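Local coordinates for protein CTP:phosphocholine Cytidylyltransferase (Streptococcus pneumoniae, PDB 1JYK) that catalyses, as a CTP:phosphocholine cytidylyltransferase (LicC), the transfer of a cytidylyl group from CTP to phosphocholine, which yields CDP-choline, at residues K56-Y61 / D127-K132; Q62-K67 / E90-R95; A33-R38 / V78-E83. All blocks are in the same frame, centred on the assembly; numbering follows the deposited sequence.

Contact 1: residues K56-Y61 / D127-K132; sequences KPLIEY and DNYLFK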
loop_
_atom_site.group_PDB
_atom_site.type_symbol
_atom_site.label_atom_id
_atom_site.label_comp_id
_atom_site.label_asym_id
_atom_site.label_seq_id
_atom_site.Cartn_x
_atom_site.Cartn_y
_atom_site.Cartn_z
ATOM N N LYS A 56 -2.129 -2.746 -19.808
ATOM C CA LYS A 56 -2.441 -3.723 -18.767
ATOM C C LYS A 56 -2.771 -3.007 -17.457
ATOM O O LYS A 56 -2.015 -2.148 -17.017
ATOM C CB LYS A 56 -1.242 -4.658 -18.572
ATOM C CG LYS A 56 -1.430 -5.741 -17.526
ATOM C CD LYS A 56 -0.304 -6.767 -17.615
ATOM C CE LYS A 56 -0.434 -7.832 -16.545
ATOM N NZ LYS A 56 -1.568 -8.740 -16.841
ATOM N N PRO A 57 -3.917 -3.337 -16.827
ATOM C CA PRO A 57 -4.287 -2.685 -15.561
ATOM C C PRO A 57 -3.155 -2.759 -14.543
ATOM O O PRO A 57 -2.544 -3.810 -14.357
ATOM C CB PRO A 57 -5.520 -3.459 -15.098
ATOM C CG PRO A 57 -6.118 -3.988 -16.368
ATOM C CD PRO A 57 -4.936 -4.312 -17.257
ATOM N N LEU A 58 -2.881 -1.638 -13.887
ATOM C CA LEU A 58 -1.811 -1.557 -12.897
ATOM C C LEU A 58 -1.800 -2.687 -11.874
ATOM O O LEU A 58 -0.758 -3.280 -11.606
ATOM C CB LEU A 58 -1.893 -0.229 -12.140
ATOM C CG LEU A 58 -1.297 1.011 -12.802
ATOM C CD1 LEU A 58 -1.624 2.226 -11.949
ATOM C CD2 LEU A 58 0.199 0.856 -12.953
ATOM N N ILE A 59 -2.960 -2.978 -11.292
ATOM C CA ILE A 59 -3.038 -4.010 -10.269
ATOM C C ILE A 59 -2.632 -5.406 -10.753
ATOM O O ILE A 59 -2.164 -6.227 -9.959
ATOM C CB ILE A 59 -4.464 -4.060 -9.642
ATOM C CG1 ILE A 59 -4.417 -4.802 -8.305
ATOM C CG2 ILE A 59 -5.449 -4.710 -10.605
ATOM C CD1 ILE A 59 -5.625 -4.535 -7.424
ATOM N N GLU A 60 -2.804 -5.680 -12.044
ATOM C CA GLU A 60 -2.433 -6.990 -12.577
ATOM C C GLU A 60 -0.921 -7.221 -12.490
ATOM O O GLU A 60 -0.473 -8.334 -12.224
ATOM C CB GLU A 60 -2.917 -7.134 -14.024
ATOM C CG GLU A 60 -4.421 -7.353 -14.114
ATOM C CD GLU A 60 -4.907 -7.703 -15.512
ATOM O OE1 GLU A 60 -4.073 -7.865 -16.431
ATOM O OE2 GLU A 60 -6.136 -7.817 -15.687
ATOM N N TYR A 61 -0.133 -6.175 -12.707
ATOM C CA TYR A 61 1.316 -6.314 -12.608
ATOM C C TYR A 61 1.677 -6.729 -11.184
ATOM O O TYR A 61 2.540 -7.575 -10.976
ATOM C CB TYR A 61 2.011 -4.988 -12.924
ATOM C CG TYR A 61 1.961 -4.581 -14.378
ATOM C CD1 TYR A 61 1.035 -3.639 -14.824
ATOM C CD2 TYR A 61 2.873 -5.100 -15.302
ATOM C CE1 TYR A 61 1.017 -3.217 -16.150
ATOM C CE2 TYR A 61 2.865 -4.684 -16.637
ATOM C CZ TYR A 61 1.937 -3.743 -17.051
ATOM O OH TYR A 61 1.923 -3.316 -18.357
ATOM N N ASP A 127 -1.779 2.302 -6.762
ATOM C CA ASP A 127 -1.410 3.293 -7.773
ATOM C C ASP A 127 0.091 3.438 -8.030
ATOM O O ASP A 127 0.578 4.527 -8.346
ATOM C CB ASP A 127 -1.995 4.658 -7.419
ATOM C CG ASP A 127 -1.765 5.030 -5.974
ATOM O OD1 ASP A 127 -0.869 4.441 -5.332
ATOM O OD2 ASP A 127 -2.488 5.920 -5.484
ATOM N N ASN A 128 0.819 2.339 -7.894
ATOM C CA ASN A 128 2.251 2.338 -8.136
ATOM C C ASN A 128 2.570 1.277 -9.172
ATOM O O ASN A 128 1.916 0.234 -9.225
ATOM C CB ASN A 128 3.017 2.001 -6.858
ATOM C CG ASN A 128 3.051 3.152 -5.877
ATOM O OD1 ASN A 128 2.987 4.316 -6.268
ATOM N ND2 ASN A 128 3.144 2.832 -4.591
ATOM N N TYR A 129 3.564 1.545 -10.002
ATOM C CA TYR A 129 3.996 0.569 -10.983
ATOM C C TYR A 129 5.316 0.025 -10.437
ATOM O O TYR A 129 6.247 0.790 -10.165
ATOM C CB TYR A 129 4.227 1.219 -12.345
ATOM C CG TYR A 129 4.728 0.236 -13.378
ATOM C CD1 TYR A 129 6.094 0.102 -13.641
ATOM C CD2 TYR A 129 3.838 -0.581 -14.076
ATOM C CE1 TYR A 129 6.560 -0.821 -14.573
ATOM C CE2 TYR A 129 4.292 -1.506 -15.008
ATOM C CZ TYR A 129 5.652 -1.620 -15.252
ATOM O OH TYR A 129 6.098 -2.525 -16.186
ATOM N N LEU A 130 5.399 -1.289 -10.268
ATOM C CA LEU A 130 6.609 -1.905 -9.736
ATOM C C LEU A 130 7.542 -2.392 -10.840
ATOM O O LEU A 130 7.211 -3.327 -11.571
ATOM C CB LEU A 130 6.234 -3.073 -8.812
ATOM C CG LEU A 130 5.126 -2.768 -7.796
ATOM C CD1 LEU A 130 4.713 -4.027 -7.078
ATOM C CD2 LEU A 130 5.613 -1.731 -6.808
ATOM N N PHE A 131 8.704 -1.757 -10.963
ATOM C CA PHE A 131 9.678 -2.151 -11.977
ATOM C C PHE A 131 10.434 -3.414 -11.573
ATOM O O PHE A 131 10.976 -4.117 -12.420
ATOM C CB PHE A 131 10.676 -1.020 -12.227
ATOM C CG PHE A 131 10.207 -0.014 -13.234
ATOM C CD1 PHE A 131 10.389 -0.236 -14.598
ATOM C CD2 PHE A 131 9.562 1.149 -12.823
ATOM C CE1 PHE A 131 9.933 0.689 -15.538
ATOM C CE2 PHE A 131 9.105 2.075 -13.752
ATOM C CZ PHE A 131 9.290 1.845 -15.113
ATOM N N LYS A 132 10.468 -3.705 -10.277
ATOM C CA LYS A 132 11.169 -4.880 -9.785
ATOM C C LYS A 132 10.309 -5.654 -8.797
ATOM O O LYS A 132 9.521 -5.048 -8.064
ATOM C CB LYS A 132 12.475 -4.457 -9.108
ATOM C CG LYS A 132 13.504 -3.860 -10.062
ATOM C CD LYS A 132 14.837 -4.589 -9.976
ATOM C CE LYS A 132 15.721 -3.999 -8.888
ATOM N NZ LYS A 132 16.968 -4.796 -8.672
HETATM O O HOH W 1 1.488 -1.935 -11.022
HETATM O O HOH W 2 5.223 -3.290 -18.827
#

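Contact 2: residues Q62-K67 / E90-R95; sequences QIEFLK and EKYGVR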
loop_
_atom_site.group_PDB
_atom_site.type_symbol
_atom_site.label_atom_id
_atom_site.label_comp_id
_atom_site.label_asym_id
_atom_site.label_seq_id
_atom_site.Cartn_x
_atom_site.Cartn_y
_atom_site.Cartn_z
ATOM N N GLN A 62 1.008 -6.123 -10.208
ATOM C CA GLN A 62 1.261 -6.417 -8.802
ATOM C C GLN A 62 0.826 -7.829 -8.429
ATOM O O GLN A 62 1.585 -8.572 -7.809
ATOM C CB GLN A 62 0.541 -5.401 -7.908
ATOM C CG GLN A 62 0.899 -3.943 -8.209
ATOM C CD GLN A 62 0.099 -2.956 -7.364
ATOM O OE1 GLN A 62 -1.016 -3.250 -6.923
ATOM N NE2 GLN A 62 0.670 -1.781 -7.132
ATOM N N ILE A 63 -0.402 -8.194 -8.801
ATOM C CA ILE A 63 -0.937 -9.526 -8.512
ATOM C C ILE A 63 -0.037 -10.630 -9.094
ATOM O O ILE A 63 0.238 -11.636 -8.433
ATOM C CB ILE A 63 -2.379 -9.686 -9.085
ATOM C CG1 ILE A 63 -3.373 -8.871 -8.248
ATOM C CG2 ILE A 63 -2.802 -11.147 -9.056
ATOM C CD1 ILE A 63 -4.711 -8.644 -8.936
ATOM N N GLU A 64 0.433 -10.433 -10.323
ATOM C CA GLU A 64 1.288 -11.429 -10.968
ATOM C C GLU A 64 2.646 -11.554 -10.272
ATOM O O GLU A 64 3.173 -12.659 -10.140
ATOM C CB GLU A 64 1.441 -11.097 -12.455
ATOM C CG GLU A 64 0.211 -11.525 -13.240
ATOM C CD GLU A 64 0.186 -11.030 -14.670
ATOM O OE1 GLU A 64 -0.928 -10.813 -15.194
ATOM O OE2 GLU A 64 1.261 -10.867 -15.277
ATOM N N PHE A 65 3.199 -10.431 -9.816
ATOM C CA PHE A 65 4.476 -10.446 -9.102
ATOM C C PHE A 65 4.304 -11.277 -7.841
ATOM O O PHE A 65 5.150 -12.102 -7.500
ATOM C CB PHE A 65 4.886 -9.025 -8.699
ATOM C CG PHE A 65 5.814 -8.352 -9.674
ATOM C CD1 PHE A 65 6.136 -7.006 -9.521
ATOM C CD2 PHE A 65 6.373 -9.053 -10.740
ATOM C CE1 PHE A 65 6.997 -6.371 -10.411
ATOM C CE2 PHE A 65 7.233 -8.426 -11.632
ATOM C CZ PHE A 65 7.544 -7.083 -11.467
ATOM N N LEU A 66 3.190 -11.052 -7.152
ATOM C CA LEU A 66 2.887 -11.758 -5.917
ATOM C C LEU A 66 2.752 -13.264 -6.107
ATOM O O LEU A 66 3.376 -14.046 -5.390
ATOM C CB LEU A 66 1.595 -11.215 -5.317
ATOM C CG LEU A 66 1.707 -9.849 -4.643
ATOM C CD1 LEU A 66 0.322 -9.203 -4.563
ATOM C CD2 LEU A 66 2.316 -10.021 -3.253
ATOM N N LYS A 67 1.931 -13.667 -7.072
ATOM C CA LYS A 67 1.717 -15.083 -7.335
ATOM C C LYS A 67 2.984 -15.768 -7.836
ATOM O O LYS A 67 3.195 -16.953 -7.579
ATOM C CB LYS A 67 0.571 -15.254 -8.334
ATOM C CG LYS A 67 -0.702 -14.566 -7.859
ATOM C CD LYS A 67 -1.937 -15.174 -8.473
ATOM C CE LYS A 67 -2.359 -16.412 -7.719
ATOM N NZ LYS A 67 -3.340 -17.155 -8.524
ATOM N N GLU A 90 -11.978 -14.730 -10.731
ATOM C CA GLU A 90 -11.748 -15.948 -11.498
ATOM C C GLU A 90 -10.416 -15.890 -12.259
ATOM O O GLU A 90 -9.836 -16.917 -12.612
ATOM C CB GLU A 90 -12.919 -16.195 -12.457
ATOM C CG GLU A 90 -13.977 -17.126 -11.859
ATOM C CD GLU A 90 -15.245 -17.232 -12.696
ATOM O OE1 GLU A 90 -15.218 -16.852 -13.883
ATOM O OE2 GLU A 90 -16.270 -17.699 -12.160
ATOM N N LYS A 91 -9.917 -14.685 -12.504
ATOM C CA LYS A 91 -8.657 -14.561 -13.220
ATOM C C LYS A 91 -7.446 -14.884 -12.351
ATOM O O LYS A 91 -6.479 -15.479 -12.831
ATOM C CB LYS A 91 -8.502 -13.154 -13.793
ATOM C CG LYS A 91 -7.253 -12.983 -14.652
ATOM C CD LYS A 91 -7.310 -11.690 -15.440
ATOM C CE LYS A 91 -6.006 -11.433 -16.167
ATOM N NZ LYS A 91 -6.167 -10.466 -17.280
ATOM N N TYR A 92 -7.502 -14.506 -11.075
ATOM C CA TYR A 92 -6.375 -14.730 -10.166
ATOM C C TYR A 92 -6.686 -15.416 -8.841
ATOM O O TYR A 92 -5.762 -15.802 -8.119
ATOM C CB TYR A 92 -5.679 -13.403 -9.852
ATOM C CG TYR A 92 -5.111 -12.696 -11.050
ATOM C CD1 TYR A 92 -5.672 -11.505 -11.500
ATOM C CD2 TYR A 92 -3.984 -13.188 -11.707
ATOM C CE1 TYR A 92 -5.122 -10.815 -12.571
ATOM C CE2 TYR A 92 -3.428 -12.502 -12.783
ATOM C CZ TYR A 92 -4.003 -11.315 -13.203
ATOM O OH TYR A 92 -3.447 -10.597 -14.231
ATOM N N GLY A 93 -7.964 -15.556 -8.511
ATOM C CA GLY A 93 -8.321 -16.188 -7.255
ATOM C C GLY A 93 -8.243 -15.225 -6.081
ATOM O O GLY A 93 -8.147 -15.646 -4.924
ATOM N N VAL A 94 -8.291 -13.925 -6.366
ATOM C CA VAL A 94 -8.229 -12.923 -5.302
ATOM C C VAL A 94 -9.571 -12.778 -4.595
ATOM O O VAL A 94 -10.612 -13.200 -5.109
ATOM C CB VAL A 94 -7.823 -11.534 -5.849
ATOM C CG1 VAL A 94 -6.494 -11.633 -6.578
ATOM C CG2 VAL A 94 -8.917 -10.993 -6.764
ATOM N N ARG A 95 -9.539 -12.190 -3.405
ATOM C CA ARG A 95 -10.758 -11.952 -2.648
ATOM C C ARG A 95 -10.995 -10.448 -2.681
ATOM O O ARG A 95 -10.051 -9.670 -2.545
ATOM C CB ARG A 95 -10.597 -12.413 -1.199
ATOM C CG ARG A 95 -10.806 -13.908 -0.979
ATOM C CD ARG A 95 -10.925 -14.216 0.509
ATOM N NE ARG A 95 -9.648 -14.063 1.208
ATOM C CZ ARG A 95 -9.500 -14.149 2.528
ATOM N NH1 ARG A 95 -10.552 -14.388 3.297
ATOM N NH2 ARG A 95 -8.299 -14.001 3.076
#

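Contact 3: residues A33-R38 / V78-E83; sequences AGLGTR and VGYLKE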
loop_
_atom_site.group_PDB
_atom_site.type_symbol
_atom_site.label_atom_id
_atom_site.label_comp_id
_atom_site.label_asym_id
_atom_site.label_seq_id
_atom_site.Cartn_x
_atom_site.Cartn_y
_atom_site.Cartn_z
ATOM N N ALA A 33 -9.554 1.069 -3.070
ATOM C CA ALA A 33 -10.917 1.585 -2.932
ATOM C C ALA A 33 -11.127 3.075 -3.213
ATOM O O ALA A 33 -12.232 3.488 -3.568
ATOM C CB ALA A 33 -11.444 1.251 -1.541
ATOM N N GLY A 34 -10.072 3.871 -3.060
ATOM C CA GLY A 34 -10.169 5.313 -3.246
ATOM C C GLY A 34 -10.588 5.886 -4.588
ATOM O O GLY A 34 -10.557 5.214 -5.620
ATOM N N LEU A 35 -10.963 7.163 -4.566
ATOM C CA LEU A 35 -11.402 7.873 -5.760
ATOM C C LEU A 35 -10.287 8.236 -6.754
ATOM O O LEU A 35 -10.552 8.410 -7.948
ATOM C CB LEU A 35 -12.155 9.145 -5.351
ATOM C CG LEU A 35 -13.451 8.930 -4.564
ATOM C CD1 LEU A 35 -13.798 10.187 -3.784
ATOM C CD2 LEU A 35 -14.571 8.577 -5.515
ATOM N N GLY A 36 -9.048 8.358 -6.273
ATOM C CA GLY A 36 -7.949 8.702 -7.165
ATOM C C GLY A 36 -8.182 10.003 -7.914
ATOM O O GLY A 36 -7.754 10.166 -9.058
ATOM N N THR A 37 -8.863 10.937 -7.258
ATOM C CA THR A 37 -9.178 12.240 -7.837
ATOM C C THR A 37 -7.985 12.953 -8.473
ATOM O O THR A 37 -8.115 13.558 -9.543
ATOM C CB THR A 37 -9.774 13.167 -6.770
ATOM O OG1 THR A 37 -10.911 12.529 -6.175
ATOM C CG2 THR A 37 -10.197 14.490 -7.385
ATOM N N ARG A 38 -6.830 12.884 -7.817
ATOM C CA ARG A 38 -5.621 13.537 -8.317
ATOM C C ARG A 38 -5.146 12.995 -9.674
ATOM O O ARG A 38 -4.335 13.633 -10.352
ATOM C CB ARG A 38 -4.490 13.398 -7.290
ATOM C CG ARG A 38 -3.910 11.993 -7.216
ATOM C CD ARG A 38 -2.637 11.927 -6.380
ATOM N NE ARG A 38 -2.061 10.580 -6.228
ATOM C CZ ARG A 38 -2.545 9.443 -6.743
ATOM N NH1 ARG A 38 -3.651 9.425 -7.480
ATOM N NH2 ARG A 38 -1.908 8.302 -6.515
ATOM N N VAL A 78 -11.858 -2.814 -2.323
ATOM C CA VAL A 78 -12.473 -2.065 -3.413
ATOM C C VAL A 78 -13.573 -1.148 -2.895
ATOM O O VAL A 78 -14.095 -1.345 -1.792
ATOM C CB VAL A 78 -13.071 -3.024 -4.499
ATOM C CG1 VAL A 78 -11.983 -3.944 -5.036
ATOM C CG2 VAL A 78 -14.221 -3.851 -3.915
ATOM N N GLY A 79 -13.916 -0.142 -3.693
ATOM C CA GLY A 79 -14.958 0.795 -3.313
ATOM C C GLY A 79 -15.470 1.516 -4.543
ATOM O O GLY A 79 -16.514 1.159 -5.100
ATOM N N TYR A 80 -14.719 2.526 -4.968
ATOM C CA TYR A 80 -15.052 3.319 -6.143
ATOM C C TYR A 80 -15.033 2.426 -7.393
ATOM O O TYR A 80 -14.019 1.784 -7.679
ATOM C CB TYR A 80 -14.027 4.445 -6.285
ATOM C CG TYR A 80 -14.225 5.324 -7.490
ATOM C CD1 TYR A 80 -13.219 5.460 -8.451
ATOM C CD2 TYR A 80 -15.409 6.037 -7.670
ATOM C CE1 TYR A 80 -13.387 6.284 -9.557
ATOM C CE2 TYR A 80 -15.588 6.863 -8.772
ATOM C CZ TYR A 80 -14.575 6.982 -9.713
ATOM O OH TYR A 80 -14.748 7.791 -10.813
ATOM N N LEU A 81 -16.150 2.386 -8.123
ATOM C CA LEU A 81 -16.283 1.567 -9.340
ATOM C C LEU A 81 -15.854 0.107 -9.127
ATOM O O LEU A 81 -15.270 -0.526 -10.016
ATOM C CB LEU A 81 -15.473 2.188 -10.492
ATOM C CG LEU A 81 -15.767 3.657 -10.835
ATOM C CD1 LEU A 81 -14.811 4.150 -11.911
ATOM C CD2 LEU A 81 -17.206 3.792 -11.303
ATOM N N LYS A 82 -16.181 -0.428 -7.953
ATOM C CA LYS A 82 -15.806 -1.788 -7.588
ATOM C C LYS A 82 -16.207 -2.896 -8.558
ATOM O O LYS A 82 -15.519 -3.920 -8.647
ATOM C CB LYS A 82 -16.338 -2.116 -6.193
ATOM C CG LYS A 82 -17.839 -2.252 -6.120
ATOM C CD LYS A 82 -18.276 -2.586 -4.703
ATOM C CE LYS A 82 -19.759 -2.875 -4.647
ATOM N NZ LYS A 82 -20.530 -1.677 -5.060
ATOM N N GLU A 83 -17.300 -2.701 -9.293
ATOM C CA GLU A 83 -17.755 -3.729 -10.226
ATOM C C GLU A 83 -16.738 -4.041 -11.330
ATOM O O GLU A 83 -16.795 -5.098 -11.957
ATOM C CB GLU A 83 -19.108 -3.338 -10.841
ATOM C CG GLU A 83 -19.094 -2.049 -11.655
ATOM C CD GLU A 83 -19.177 -0.786 -10.798
ATOM O OE1 GLU A 83 -19.470 -0.887 -9.583
ATOM O OE2 GLU A 83 -18.945 0.312 -11.351
#

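Contact 1: residues K56-Y61 / D127-K132
Tyr129 turns the edge of its ring into one face of Tyr61, so that its CE2 stands almost over the centre of that ring, 3.8 Å from Tyr61 CZ and nearly as close to the other ring carbons. The centroids are 5.0 Å apart and the planes stand at 73°, a T-shaped stack. A chi1 of 178° swings the Tyr129 ring away from its own backbone N and out toward the helix. Leu58 CD2 meets the same ring edge, 4.1 Å from Tyr129 CD2; the branched end of leucine lets one methyl pack beside the ring while the other, CD1, nears Asp127 CA. These residues join the N-terminal part of helix 58-68, in the nucleotidyltransferase alpha/beta fold, to short strand 128-130, which pairs antiparallel with strand 234-236. No direct hydrogen bond links the two segments, but two waters bridge them. One donates to Leu58 O at 2.7 Å and to Asn128 O at 2.8 Å, joining the two backbones. The other lies 2.9 Å from Tyr129 OH and donates only weakly to Tyr61 OH, whose stronger partner is Val53 O. Toward the rim of the opposite face of Tyr61 lies Lys56 CD, an aliphatic stem suited to an aromatic surface. Lys56 NZ forms a salt bridge to Glu60 OE1 at 2.7 Å, meeting that oxygen from its anti side. Farther out, Tyr129 CE1 sits over the Phe131 ring, and both aromatics pack on Leu246 and Leu250 of helix 240-250.

Contact 2: residues Q62-K67 / E90-R95
Two successive beta-alpha-beta crossovers of the alpha/beta fold meet here: helix 58-68 links parallel strands 27-32 and 74-78, helix 87-92 links 74-78 to 95-98, and the end of the second helix leans on the first. Tyr92 carries most of the contact. Ile63 CG2 lies over one face of the Tyr92 ring, 3.6 Å from that ring's centroid and 21° off the normal, a CH-pi contact; Lys91 CG lies over the opposite face, so the ring is held between two aliphatic groups. Deeper in, Ile63 CD1 reaches Val94 CG1 at 4.2 Å; of these beta-branched side chains, Ile63 packs on Ile30, and Val94 on Ile74 and Ile76. At the ring's outer end Tyr92 OH donates to the anti lone pair of Glu64 OE1, 2.7 Å away. That oxygen also takes a salt bridge from Lys56, which would be expected to favour the ionised carboxylate. Gly93, the first residue past helix 87-92, has positive phi (82°), which suits glycine. The carbonyl of Tyr92 at this helix end is a natural site for a cation: with its chain bent at chi3, Lys67 NZ donates a hydrogen bond to Tyr92 O at 2.8 Å, the nitrogen lying 29° out of the carbonyl plane.

Contact 3: residues A33-R38 / V78-E83
Ala33 O accepts a hydrogen bond from Tyr80 N at 3.0 Å, and at 171° the N-H points almost straight at the oxygen. It is the one hydrogen bond between these loops, and close backbone packing surrounds it. Ala33 CB lies 3.5 Å from Val78 C, and Ala33 CA is equally close to Gly79 N, an approach that a small methyl side chain permits. Gly79 suits its place because its bare CA faces the Ala33 carbonyl, where there is little room. It also begins a type II beta turn closed by Lys82 N to Gly79 O at 3.3 Å, with Leu81 taking positive phi at the third position. The turn presents Tyr80 to the other loop. Tyr80 CB rests 3.6 Å from Gly34 O, and a chi1 of 178° carries the ring on past it to Leu35. Leu35 crosses the tyrosine at about a right angle, bringing CD2 to 3.4 Å from Tyr80 CD2, while Leu81 CG sits over one face of the ring. Tyr80 OH is hydrogen-bonded to the backbone carbonyl O of Thr43, so the side chain is tied at its far end as well.

Residues 33-38 read AGLGTR, part of the glycine-rich signature of sugar-phosphate nucleotidyltransferases. In relatives this loop wraps the nucleotide and its phosphates, and a similar role is probable here. Gly36 has positive phi (57°), which favours glycine, and its carbonyl accepts from Thr43 OG1.

Both loops leave the C-terminal end of parallel, neighbouring strands of the central sheet, one after strand 27-32 and the other after 74-78, on the way to helix 87-92. Tyr102, in the loop after strand 95-98, touches both Leu35 and Tyr80.

Overall arrangement
Contacts 1 and 2 share helix 58-68, their centres about 12 Å apart, and are joined by charge: Lys56 of the first pairs with Glu64 of the second, and Glu60 OE2 meets Lys91 NZ at 3.1 Å. Through these two contacts the helix packs on both strand 128-130 and helix 87-92. Contact 3 lies at the C-terminal end of parallel strands 27-32 and 74-78, about 16 Å from contact 1 and 19 Å from contact 2 between centres; contacts 2 and 3 do not touch, their nearest atoms being about 7 Å apart. A salt bridge of 2.7 Å between Arg38 NH2 and Asp127 OD2 ties contact 3 to contact 1, connecting the signature loop, probably part of the nucleotide site, to the segment leading into strand 128-130.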